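PDB 6IAQ: dihydrodipicolinate reductase N-terminus domain-containing protein from Mycobacterium smegmatis, which acts as an NADP-binding amine dehydrogenase, probably catalysing the asymmetric reductive amination of ketones to amines. Local coordinates for residues R9-G14 / E71-D76; P75-I80 / N102-S107; T224-D229 / I250-I255. One frame throughout, in Å; residues are numbered along the deposited sequence.

Contacts 1 and 2 belong to one Rossmann-type domain: contact 1 packs strand 9-13 against the end of helix 66-73 and the loop after it, and contact 2 pairs strands 77-80 and 102-105 of the same parallel sheet. Contact 3 lies in the mixed sheet of the C-terminal region. Contacts 1 and 2 share Pro75 and Asp76, and Tyr13 N lies 2.9 Å from Val79 O, a probable hydrogen bond. Both reach NADP, contact 1 at the adenine through Tyr13 and Gly14, contact 2 at the nicotinamide through Leu106. Contact 3 sits on the opposite side of the chain's centre, its centre about 29 Å from that of contact 2; its Phe252 side chain stays about 10 Å from the cofactor.

Contact 1. Residues R9-G14 / E71-D76; sequences RAVVYG and EQTHPD. With NAP (NADP nicotinamide-adenine-dinucleotide phosphate), chain F.
Arg9 sets its CG anti to its carbonyl carbon (chi1 -62°), runs on extended, then bends at chi3 (65°), and the turn carries its guanidinium back to the end of helix 66-73. The place is the start of the first strand of the Rossmann fold, where the chain leaving that helix passes close by before entering strand 77-80. The planar group presents its edge: NH1 and NH2 grip a single atom, Thr73 O, end-on, the shorter bond being NH2 to Thr73 O at 2.6 Å. NH1 also reaches His74 O at 2.9 Å, though it sits above that carbonyl plane. An arginine suits the site because helix-terminal carbonyls have lost their helical donors, and its positive charge would probably be favoured by the partial negative charge at the helix C-terminus. His74 takes up a positive phi, so the chain turns out of the helix here. Asp76 completes the junction with its backbone and its carboxylate: Asp76 N donates to Arg9 O at 2.7 Å, while Asp76 OD2 receives Arg9 N on its anti lone pair at 2.9 Å. A water accepting from Arg9 NH1 donates to Asp76 OD2, linking two groups whose planes stand almost perpendicular. Beneath these polar bonds, Val11 CG2 packs on Pro75 CG at 3.6 Å, a rigid ring against a branched strand residue. The same methyl meets the side chain of Thr73, whose hydroxyl is bonded to Val69 O within the helix. At its other end the strand delivers Tyr13 and Gly14 to NADP; Gly14, with positive phi, has its CA 3.9 Å from NAP N3A. Adenine C2A approaches the edge of the tyrosine ring, 3.8 Å from Tyr13 CE1.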
loop_
_atom_site.group_PDB
_atom_site.type_symbol
_atom_site.label_atom_id
_atom_site.label_comp_id
_atom_site.label_asym_id
_atom_site.label_seq_id
_atom_site.Cartn_x
_atom_site.Cartn_y
_atom_site.Cartn_z
ATOM N N ARG A 9 19.014 0.990 -21.628
ATOM C CA ARG A 9 20.287 0.226 -21.712
ATOM C C ARG A 9 20.796 0.055 -20.274
ATOM O O ARG A 9 20.986 1.077 -19.568
ATOM C CB ARG A 9 21.275 0.925 -22.663
ATOM C CG ARG A 9 20.788 1.022 -24.110
ATOM C CD ARG A 9 21.604 1.989 -24.959
ATOM N NE ARG A 9 22.973 1.518 -25.115
ATOM C CZ ARG A 9 24.038 1.962 -24.450
ATOM N NH1 ARG A 9 23.950 2.972 -23.590
ATOM N NH2 ARG A 9 25.227 1.442 -24.727
ATOM N N ALA A 10 20.979 -1.187 -19.842
ATOM C CA ALA A 10 21.319 -1.508 -18.428
ATOM C C ALA A 10 22.653 -2.266 -18.324
ATOM O O ALA A 10 22.938 -3.080 -19.227
ATOM C CB ALA A 10 20.194 -2.320 -17.828
ATOM N N VAL A 11 23.399 -2.010 -17.255
ATOM C CA VAL A 11 24.559 -2.832 -16.815
ATOM C C VAL A 11 24.144 -3.595 -15.548
ATOM O O VAL A 11 23.638 -2.955 -14.601
ATOM C CB VAL A 11 25.811 -1.966 -16.597
ATOM C CG1 VAL A 11 26.875 -2.669 -15.740
ATOM C CG2 VAL A 11 26.421 -1.573 -17.944
ATOM N N VAL A 12 24.299 -4.920 -15.547
ATOM C CA VAL A 12 23.990 -5.737 -14.334
ATOM C C VAL A 12 25.293 -5.821 -13.530
ATOM O O VAL A 12 26.312 -6.349 -14.035
ATOM C CB VAL A 12 23.254 -7.070 -14.609
ATOM C CG1 VAL A 12 22.757 -7.215 -16.045
ATOM C CG2 VAL A 12 24.007 -8.300 -14.181
ATOM N N TYR A 13 25.296 -5.133 -12.395
ATOM C CA TYR A 13 26.442 -4.919 -11.502
ATOM C C TYR A 13 26.364 -5.967 -10.383
ATOM O O TYR A 13 25.536 -5.811 -9.434
ATOM C CB TYR A 13 26.404 -3.471 -11.023
ATOM C CG TYR A 13 27.710 -2.868 -10.584
ATOM C CD1 TYR A 13 28.714 -3.639 -10.017
ATOM C CD2 TYR A 13 27.923 -1.511 -10.698
ATOM C CE1 TYR A 13 29.881 -3.064 -9.553
ATOM C CE2 TYR A 13 29.099 -0.926 -10.268
ATOM C CZ TYR A 13 30.090 -1.711 -9.709
ATOM O OH TYR A 13 31.247 -1.145 -9.265
ATOM N N GLY A 14 27.214 -6.998 -10.492
ATOM C CA GLY A 14 27.138 -8.238 -9.710
ATOM C C GLY A 14 26.261 -9.224 -10.449
ATOM O O GLY A 14 25.287 -8.802 -11.102
ATOM N N GLU A 71 32.438 3.283 -18.946
ATOM C CA GLU A 71 33.109 4.145 -19.955
ATOM C C GLU A 71 32.820 3.570 -21.347
ATOM O O GLU A 71 32.572 4.359 -22.270
ATOM C CB GLU A 71 34.595 4.297 -19.624
ATOM C CG GLU A 71 34.806 5.175 -18.386
ATOM C CD GLU A 71 36.142 5.047 -17.670
ATOM O OE1 GLU A 71 37.047 4.384 -18.229
ATOM O OE2 GLU A 71 36.289 5.615 -16.555
ATOM N N GLN A 72 32.804 2.250 -21.495
ATOM C CA GLN A 72 32.602 1.579 -22.806
ATOM C C GLN A 72 31.113 1.617 -23.233
ATOM O O GLN A 72 30.871 1.636 -24.459
ATOM C CB GLN A 72 33.154 0.153 -22.762
ATOM C CG GLN A 72 34.678 0.114 -22.796
ATOM C CD GLN A 72 35.220 -1.297 -22.726
ATOM O OE1 GLN A 72 34.480 -2.287 -22.693
ATOM N NE2 GLN A 72 36.531 -1.393 -22.583
ATOM N N THR A 73 30.148 1.576 -22.303
ATOM C CA THR A 73 28.725 1.329 -22.651
ATOM C C THR A 73 27.803 2.509 -22.296
ATOM O O THR A 73 26.734 2.585 -22.931
ATOM C CB THR A 73 28.226 0.022 -22.022
ATOM O OG1 THR A 73 28.277 0.198 -20.609
ATOM C CG2 THR A 73 29.033 -1.181 -22.463
ATOM N N HIS A 74 28.153 3.365 -21.342
ATOM C CA HIS A 74 27.311 4.500 -20.868
ATOM C C HIS A 74 25.840 4.103 -20.793
ATOM O O HIS A 74 24.982 4.653 -21.498
ATOM C CB HIS A 74 27.541 5.730 -21.727
ATOM C CG HIS A 74 28.877 6.330 -21.472
ATOM N ND1 HIS A 74 29.992 5.992 -22.231
ATOM C CD2 HIS A 74 29.313 7.174 -20.513
ATOM C CE1 HIS A 74 31.031 6.661 -21.770
ATOM N NE2 HIS A 74 30.641 7.376 -20.709
ATOM N N PRO A 75 25.483 3.158 -19.889
ATOM C CA PRO A 75 24.103 2.709 -19.761
ATOM C C PRO A 75 23.220 3.786 -19.114
ATOM O O PRO A 75 23.729 4.662 -18.456
ATOM C CB PRO A 75 24.247 1.487 -18.835
ATOM C CG PRO A 75 25.403 1.871 -17.927
ATOM C CD PRO A 75 26.362 2.562 -18.872
ATOM N N ASP A 76 21.907 3.651 -19.275
ATOM C CA ASP A 76 20.893 4.488 -18.577
ATOM C C ASP A 76 20.834 4.119 -17.095
ATOM O O ASP A 76 20.419 4.984 -16.293
ATOM C CB ASP A 76 19.503 4.273 -19.183
ATOM C CG ASP A 76 19.456 4.705 -20.632
ATOM O OD1 ASP A 76 19.622 5.872 -20.843
ATOM O OD2 ASP A 76 19.298 3.837 -21.529
HETATM P PA NAP F . 25.527 -13.205 -3.858
HETATM O O1A NAP F . 24.904 -14.310 -4.572
HETATM O O2A NAP F . 26.721 -13.378 -2.873
HETATM O O5B NAP F . 25.949 -12.114 -4.997
HETATM C C5B NAP F . 26.851 -11.029 -4.740
HETATM C C4B NAP F . 27.571 -10.698 -6.040
HETATM O O4B NAP F . 28.436 -9.576 -5.883
HETATM C C3B NAP F . 28.451 -11.843 -6.609
HETATM O O3B NAP F . 28.028 -11.970 -7.989
HETATM C C2B NAP F . 29.893 -11.343 -6.573
HETATM O O2B NAP F . 30.668 -11.703 -7.738
HETATM C C1B NAP F . 29.624 -9.874 -6.685
HETATM N N9A NAP F . 30.658 -8.957 -6.210
HETATM C C8A NAP F . 31.205 -8.844 -4.983
HETATM N N7A NAP F . 32.046 -7.803 -4.991
HETATM C C5A NAP F . 31.958 -7.214 -6.207
HETATM C C6A NAP F . 32.545 -6.044 -6.909
HETATM N N6A NAP F . 33.424 -5.255 -6.303
HETATM N N1A NAP F . 32.184 -5.807 -8.168
HETATM C C2A NAP F . 31.289 -6.560 -8.841
HETATM N N3A NAP F . 30.697 -7.643 -8.287
HETATM C C4A NAP F . 31.045 -7.983 -7.014
HETATM O O3 NAP F . 24.429 -12.367 -2.965
HETATM P PN NAP F . 22.872 -12.032 -3.428
HETATM O O1N NAP F . 21.872 -12.961 -2.812
HETATM O O2N NAP F . 22.795 -11.815 -4.898
HETATM O O5D NAP F . 22.878 -10.655 -2.616
HETATM C C5D NAP F . 23.619 -9.478 -2.962
HETATM C C4D NAP F . 23.395 -8.313 -2.040
HETATM O O4D NAP F . 21.996 -7.900 -2.177
HETATM C C3D NAP F . 23.687 -8.675 -0.611
HETATM O O3D NAP F . 24.379 -7.651 0.081
HETATM C C2D NAP F . 22.284 -8.864 -0.017
HETATM O O2D NAP F . 22.324 -8.648 1.400
HETATM C C1D NAP F . 21.462 -7.843 -0.857
HETATM N N1N NAP F . 20.031 -8.190 -0.896
HETATM C C2N NAP F . 19.163 -7.246 -0.587
HETATM C C3N NAP F . 17.809 -7.551 -0.552
HETATM C C7N NAP F . 16.775 -6.488 -0.253
HETATM O O7N NAP F . 15.624 -6.890 -0.088
HETATM N N7N NAP F . 17.096 -5.183 -0.212
HETATM C C4N NAP F . 17.396 -8.846 -0.862
HETATM C C5N NAP F . 18.330 -9.824 -1.190
HETATM C C6N NAP F . 19.649 -9.444 -1.200
HETATM P P2B NAP F . 30.997 -13.221 -8.112
HETATM O O1X NAP F . 29.720 -13.896 -8.521
HETATM O O2X NAP F . 31.827 -13.123 -9.390
HETATM O O3X NAP F . 31.695 -13.644 -6.815
HETATM O O HOH W 1 21.900 4.436 -23.075
#

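Contact 2. Residues P75-I80 / N102-S107; sequences PDIAVI and NAVTLS. With NAP (NADP nicotinamide-adenine-dinucleotide phosphate), chain F.
Side chains on strands 77-80 and 102-105 alternate between two faces of the parallel sheet, and those on each face meet differently. On the face with Ile77 and Val79, Ile77 runs roughly perpendicular to Asn102, its CD1 resting 3.7 Å from Asn102 CB; having CG1 anti to the backbone N (chi1 -170°) carries that tip across to the neighbouring strand. Val79 and Val104 instead run alongside each other in the same direction, with Val79 CG2 4.2 Å from Val104 CG1. These branched residues suit an extended strand and form an apolar surface for helices 302-312 and 314-319. On the other face, Ile80 passes Thr105 at a slant, its CB 3.6 Å from Thr105 OG1, while its CD1 reaches back to Ala103 CB at 3.9 Å. Ala78 and Ala103 are small, which keeps this part of the surface low; Ala78 and Ile80 touch Cys96 of helix 86-98.

Backbone bonds set the register that brings these side chains opposite one another: Ala78 N donates to Asn102 O, Val104 N to Ala78 O, Ile80 N to Val104 O and Leu106 N to Ile80 O. Asn102 starts the pairing with its side chain, ND2 giving a hydrogen bond to Asp76 O at 2.8 Å, nearly along the carbonyl axis. Its OD1 accepts from Thr134 N, so the amide bridges the loop leading into strand 77-80 and the start of strand 134-137, a post suited to asparagine's donor and acceptor. At the far end Leu106 lies beside the nicotinamide ribose and ring, its CB 3.5 Å from NAP C2N. Leu106 O accepts from the carboxamide NAP N7N at 2.9 Å in a straight bond (168°). Two parallel neighbours joined through helix 86-98, with the cofactor bound at their C-terminal ends, are the classical beta-alpha-beta crossover of a Rossmann domain.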
loop_
_atom_site.group_PDB
_atom_site.type_symbol
_atom_site.label_atom_id
_atom_site.label_comp_id
_atom_site.label_asym_id
_atom_site.label_seq_id
_atom_site.Cartn_x
_atom_site.Cartn_y
_atom_site.Cartn_z
ATOM N N PRO A 75 25.483 3.158 -19.889
ATOM C CA PRO A 75 24.103 2.709 -19.761
ATOM C C PRO A 75 23.220 3.786 -19.114
ATOM O O PRO A 75 23.729 4.662 -18.456
ATOM C CB PRO A 75 24.247 1.487 -18.835
ATOM C CG PRO A 75 25.403 1.871 -17.927
ATOM C CD PRO A 75 26.362 2.562 -18.872
ATOM N N ASP A 76 21.907 3.651 -19.275
ATOM C CA ASP A 76 20.893 4.488 -18.577
ATOM C C ASP A 76 20.834 4.119 -17.095
ATOM O O ASP A 76 20.419 4.984 -16.293
ATOM C CB ASP A 76 19.503 4.273 -19.183
ATOM C CG ASP A 76 19.456 4.705 -20.632
ATOM O OD1 ASP A 76 19.622 5.872 -20.843
ATOM O OD2 ASP A 76 19.298 3.837 -21.529
ATOM N N ILE A 77 21.176 2.872 -16.756
ATOM C CA ILE A 77 20.953 2.335 -15.380
ATOM C C ILE A 77 21.963 1.210 -15.101
ATOM O O ILE A 77 22.142 0.294 -15.966
ATOM C CB ILE A 77 19.489 1.863 -15.181
ATOM C CG1 ILE A 77 19.165 1.540 -13.716
ATOM C CG2 ILE A 77 19.181 0.684 -16.085
ATOM C CD1 ILE A 77 18.852 2.713 -12.874
ATOM N N ALA A 78 22.552 1.276 -13.915
ATOM C CA ALA A 78 23.298 0.168 -13.280
ATOM C C ALA A 78 22.376 -0.480 -12.243
ATOM O O ALA A 78 21.815 0.238 -11.406
ATOM C CB ALA A 78 24.547 0.695 -12.619
ATOM N N VAL A 79 22.207 -1.790 -12.346
ATOM C CA VAL A 79 21.300 -2.612 -11.498
ATOM C C VAL A 79 22.202 -3.427 -10.552
ATOM O O VAL A 79 22.874 -4.322 -11.035
ATOM C CB VAL A 79 20.405 -3.482 -12.384
ATOM C CG1 VAL A 79 19.428 -4.273 -11.552
ATOM C CG2 VAL A 79 19.674 -2.634 -13.435
ATOM N N ILE A 80 22.323 -3.000 -9.300
ATOM C CA ILE A 80 23.398 -3.449 -8.384
ATOM C C ILE A 80 22.822 -4.455 -7.378
ATOM O O ILE A 80 21.903 -4.106 -6.606
ATOM C CB ILE A 80 24.047 -2.270 -7.667
ATOM C CG1 ILE A 80 24.498 -1.188 -8.667
ATOM C CG2 ILE A 80 25.213 -2.764 -6.813
ATOM C CD1 ILE A 80 25.051 0.045 -7.998
ATOM N N ASN A 102 22.816 6.350 -13.563
ATOM C CA ASN A 102 21.727 6.081 -12.583
ATOM C C ASN A 102 21.978 4.695 -11.981
ATOM O O ASN A 102 22.423 3.784 -12.726
ATOM C CB ASN A 102 20.352 6.091 -13.235
ATOM C CG ASN A 102 20.002 7.428 -13.873
ATOM O OD1 ASN A 102 19.988 8.453 -13.196
ATOM N ND2 ASN A 102 19.708 7.416 -15.165
ATOM N N ALA A 103 21.697 4.521 -10.696
ATOM C CA ALA A 103 21.904 3.220 -10.019
ATOM C C ALA A 103 20.687 2.889 -9.152
ATOM O O ALA A 103 20.261 3.729 -8.360
ATOM C CB ALA A 103 23.186 3.224 -9.210
ATOM N N VAL A 104 20.155 1.691 -9.351
ATOM C CA VAL A 104 19.197 1.053 -8.409
ATOM C C VAL A 104 19.982 -0.094 -7.743
ATOM O O VAL A 104 20.721 -0.791 -8.455
ATOM C CB VAL A 104 17.928 0.645 -9.183
ATOM C CG1 VAL A 104 18.177 -0.471 -10.188
ATOM C CG2 VAL A 104 16.796 0.315 -8.246
ATOM N N THR A 105 19.918 -0.209 -6.424
ATOM C CA THR A 105 20.720 -1.197 -5.663
ATOM C C THR A 105 19.871 -1.904 -4.601
ATOM O O THR A 105 18.992 -1.249 -4.007
ATOM C CB THR A 105 21.945 -0.537 -5.029
ATOM O OG1 THR A 105 22.744 -1.545 -4.403
ATOM C CG2 THR A 105 21.615 0.529 -4.015
ATOM N N LEU A 106 20.209 -3.161 -4.321
ATOM C CA LEU A 106 19.581 -3.958 -3.237
ATOM C C LEU A 106 20.204 -3.614 -1.900
ATOM O O LEU A 106 19.691 -4.152 -0.899
ATOM C CB LEU A 106 19.734 -5.450 -3.544
ATOM C CG LEU A 106 18.910 -5.934 -4.722
ATOM C CD1 LEU A 106 19.014 -7.429 -4.841
ATOM C CD2 LEU A 106 17.462 -5.431 -4.643
ATOM N N SER A 107 21.284 -2.801 -1.841
ATOM C CA SER A 107 21.958 -2.495 -0.557
ATOM C C SER A 107 20.909 -2.113 0.506
ATOM O O SER A 107 20.262 -1.088 0.339
ATOM C CB SER A 107 23.025 -1.437 -0.709
ATOM O OG SER A 107 24.104 -1.937 -1.495
HETATM P PA NAP F . 25.527 -13.205 -3.858
HETATM O O1A NAP F . 24.904 -14.310 -4.572
HETATM O O2A NAP F . 26.721 -13.378 -2.873
HETATM O O5B NAP F . 25.949 -12.114 -4.997
HETATM C C5B NAP F . 26.851 -11.029 -4.740
HETATM C C4B NAP F . 27.571 -10.698 -6.040
HETATM O O4B NAP F . 28.436 -9.576 -5.883
HETATM C C3B NAP F . 28.451 -11.843 -6.609
HETATM O O3B NAP F . 28.028 -11.970 -7.989
HETATM C C2B NAP F . 29.893 -11.343 -6.573
HETATM O O2B NAP F . 30.668 -11.703 -7.738
HETATM C C1B NAP F . 29.624 -9.874 -6.685
HETATM N N9A NAP F . 30.658 -8.957 -6.210
HETATM C C8A NAP F . 31.205 -8.844 -4.983
HETATM N N7A NAP F . 32.046 -7.803 -4.991
HETATM C C5A NAP F . 31.958 -7.214 -6.207
HETATM C C6A NAP F . 32.545 -6.044 -6.909
HETATM N N6A NAP F . 33.424 -5.255 -6.303
HETATM N N1A NAP F . 32.184 -5.807 -8.168
HETATM C C2A NAP F . 31.289 -6.560 -8.841
HETATM N N3A NAP F . 30.697 -7.643 -8.287
HETATM C C4A NAP F . 31.045 -7.983 -7.014
HETATM O O3 NAP F . 24.429 -12.367 -2.965
HETATM P PN NAP F . 22.872 -12.032 -3.428
HETATM O O1N NAP F . 21.872 -12.961 -2.812
HETATM O O2N NAP F . 22.795 -11.815 -4.898
HETATM O O5D NAP F . 22.878 -10.655 -2.616
HETATM C C5D NAP F . 23.619 -9.478 -2.962
HETATM C C4D NAP F . 23.395 -8.313 -2.040
HETATM O O4D NAP F . 21.996 -7.900 -2.177
HETATM C C3D NAP F . 23.687 -8.675 -0.611
HETATM O O3D NAP F . 24.379 -7.651 0.081
HETATM C C2D NAP F . 22.284 -8.864 -0.017
HETATM O O2D NAP F . 22.324 -8.648 1.400
HETATM C C1D NAP F . 21.462 -7.843 -0.857
HETATM N N1N NAP F . 20.031 -8.190 -0.896
HETATM C C2N NAP F . 19.163 -7.246 -0.587
HETATM C C3N NAP F . 17.809 -7.551 -0.552
HETATM C C7N NAP F . 16.775 -6.488 -0.253
HETATM O O7N NAP F . 15.624 -6.890 -0.088
HETATM N N7N NAP F . 17.096 -5.183 -0.212
HETATM C C4N NAP F . 17.396 -8.846 -0.862
HETATM C C5N NAP F . 18.330 -9.824 -1.190
HETATM C C6N NAP F . 19.649 -9.444 -1.200
HETATM P P2B NAP F . 30.997 -13.221 -8.112
HETATM O O1X NAP F . 29.720 -13.896 -8.521
HETATM O O2X NAP F . 31.827 -13.123 -9.390
HETATM O O3X NAP F . 31.695 -13.644 -6.815
#

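Contact 3. Residues T224-D229 / I250-I255; sequences TATRPD and IGFTDI
Asp229 starts with its CB 4.0 Å from Ile250 CG1 and near the carbonyl of Gly251, which accepts a bond from Asp229 N. It belongs to strand 219-230, outermost in the mixed sheet within this chain, and faces the antiparallel neighbour 249-260. With CG anti to the carbonyl carbon (chi1 -59°), the carboxylate leans along the neighbouring strand, CG lying 3.7 Å from Phe252 CA. The tip divides: OD1 accepts Thr253 OG1 on its syn lone pair at 2.7 Å, while OD2 turns to Ser271 OG on strand 265-273. Gly251 suits its position because its backbone angles would jam a CB against the preceding carbonyl. Arg227, on the same face, runs extended and sets one face of its guanidinium over Thr253 CG2.

Backbone bonds hold the register: Arg227 N to Thr253 O and the reciprocal Thr253 N to Arg227 O, each at 3.0 Å. On the opposite face Thr226 lies alongside Asp254 and its OG1 donates to the anti lone pair of Asp254 OD1 at 2.5 Å. Arg199 bonds to both of these side chains and also makes a cation-pi contact with Phe252.

Each buried carboxylate therefore has a threonine hydroxyl and a second partner, and Asp254, salt-bridged to Arg199, is probably ionised.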
loop_
_atom_site.group_PDB
_atom_site.type_symbol
_atom_site.label_atom_id
_atom_site.label_comp_id
_atom_site.label_asym_id
_atom_site.label_seq_id
_atom_site.Cartn_x
_atom_site.Cartn_y
_atom_site.Cartn_z
ATOM N N THR A 224 17.997 -1.077 20.192
ATOM C CA THR A 224 18.293 -2.206 19.283
ATOM C C THR A 224 18.844 -3.360 20.101
ATOM O O THR A 224 19.492 -3.091 21.112
ATOM C CB THR A 224 19.287 -1.802 18.181
ATOM O OG1 THR A 224 19.339 -2.903 17.277
ATOM C CG2 THR A 224 20.677 -1.483 18.709
ATOM N N ALA A 225 18.606 -4.586 19.662
ATOM C CA ALA A 225 19.190 -5.807 20.249
ATOM C C ALA A 225 19.197 -6.903 19.185
ATOM O O ALA A 225 18.339 -6.878 18.269
ATOM C CB ALA A 225 18.431 -6.239 21.477
ATOM N N THR A 226 20.154 -7.809 19.288
ATOM C CA THR A 226 20.362 -8.909 18.336
ATOM C C THR A 226 20.703 -10.161 19.122
ATOM O O THR A 226 21.471 -10.048 20.088
ATOM C CB THR A 226 21.470 -8.582 17.335
ATOM O OG1 THR A 226 21.035 -7.423 16.629
ATOM C CG2 THR A 226 21.770 -9.739 16.403
ATOM N N ARG A 227 20.149 -11.296 18.717
ATOM C CA ARG A 227 20.513 -12.615 19.266
ATOM C C ARG A 227 20.741 -13.559 18.093
ATOM O O ARG A 227 20.136 -13.418 17.022
ATOM C CB ARG A 227 19.413 -13.102 20.214
ATOM C CG ARG A 227 18.075 -13.353 19.546
ATOM C CD ARG A 227 17.277 -14.407 20.290
ATOM N NE ARG A 227 16.144 -14.930 19.539
ATOM C CZ ARG A 227 14.961 -14.328 19.419
ATOM N NH1 ARG A 227 14.738 -13.128 19.940
ATOM N NH2 ARG A 227 13.990 -14.928 18.747
ATOM N N PRO A 228 21.640 -14.549 18.250
ATOM C CA PRO A 228 21.884 -15.512 17.194
ATOM C C PRO A 228 20.683 -16.459 17.087
ATOM O O PRO A 228 19.997 -16.675 18.085
ATOM C CB PRO A 228 23.130 -16.251 17.677
ATOM C CG PRO A 228 23.010 -16.171 19.206
ATOM C CD PRO A 228 22.471 -14.787 19.451
ATOM N N ASP A 229 20.448 -16.954 15.872
ATOM C CA ASP A 229 19.528 -18.081 15.624
ATOM C C ASP A 229 20.400 -19.331 15.601
ATOM O O ASP A 229 21.468 -19.309 14.943
ATOM C CB ASP A 229 18.703 -17.868 14.349
ATOM C CG ASP A 229 17.855 -16.604 14.370
ATOM O OD1 ASP A 229 17.428 -16.198 15.438
ATOM O OD2 ASP A 229 17.638 -16.031 13.291
ATOM N N ILE A 250 22.963 -20.106 12.722
ATOM C CA ILE A 250 22.337 -20.254 11.376
ATOM C C ILE A 250 21.755 -18.916 10.903
ATOM O O ILE A 250 21.056 -18.928 9.885
ATOM C CB ILE A 250 21.274 -21.366 11.374
ATOM C CG1 ILE A 250 20.121 -21.054 12.332
ATOM C CG2 ILE A 250 21.911 -22.713 11.637
ATOM C CD1 ILE A 250 18.941 -22.014 12.215
ATOM N N GLY A 251 22.044 -17.830 11.617
ATOM C CA GLY A 251 21.540 -16.503 11.287
ATOM C C GLY A 251 21.358 -15.703 12.529
ATOM O O GLY A 251 21.942 -16.059 13.560
ATOM N N PHE A 252 20.546 -14.663 12.459
ATOM C CA PHE A 252 20.259 -13.867 13.665
ATOM C C PHE A 252 18.928 -13.145 13.521
ATOM O O PHE A 252 18.420 -12.954 12.397
ATOM C CB PHE A 252 21.402 -12.895 14.008
ATOM C CG PHE A 252 21.736 -11.842 12.980
ATOM C CD1 PHE A 252 20.974 -10.690 12.851
ATOM C CD2 PHE A 252 22.886 -11.951 12.216
ATOM C CE1 PHE A 252 21.303 -9.716 11.917
ATOM C CE2 PHE A 252 23.204 -10.980 11.279
ATOM C CZ PHE A 252 22.421 -9.862 11.146
ATOM N N THR A 253 18.449 -12.703 14.680
ATOM C CA THR A 253 17.208 -11.934 14.856
ATOM C C THR A 253 17.572 -10.592 15.487
ATOM O O THR A 253 18.227 -10.596 16.530
ATOM C CB THR A 253 16.179 -12.737 15.674
ATOM O OG1 THR A 253 15.922 -13.966 14.983
ATOM C CG2 THR A 253 14.928 -11.916 15.929
ATOM N N ASP A 254 17.167 -9.507 14.854
ATOM C CA ASP A 254 17.287 -8.129 15.368
ATOM C C ASP A 254 15.918 -7.677 15.860
ATOM O O ASP A 254 14.936 -8.055 15.250
ATOM C CB ASP A 254 17.742 -7.119 14.308
ATOM C CG ASP A 254 19.069 -7.398 13.634
ATOM O OD1 ASP A 254 20.034 -7.754 14.341
ATOM O OD2 ASP A 254 19.122 -7.250 12.382
ATOM N N ILE A 255 15.891 -6.778 16.828
ATOM C CA ILE A 255 14.710 -5.965 17.215
ATOM C C ILE A 255 15.179 -4.521 17.338
ATOM O O ILE A 255 16.191 -4.278 17.998
ATOM C CB ILE A 255 14.016 -6.504 18.483
ATOM C CG1 ILE A 255 12.772 -5.680 18.817
ATOM C CG2 ILE A 255 14.969 -6.577 19.645
ATOM C CD1 ILE A 255 11.734 -6.461 19.614
#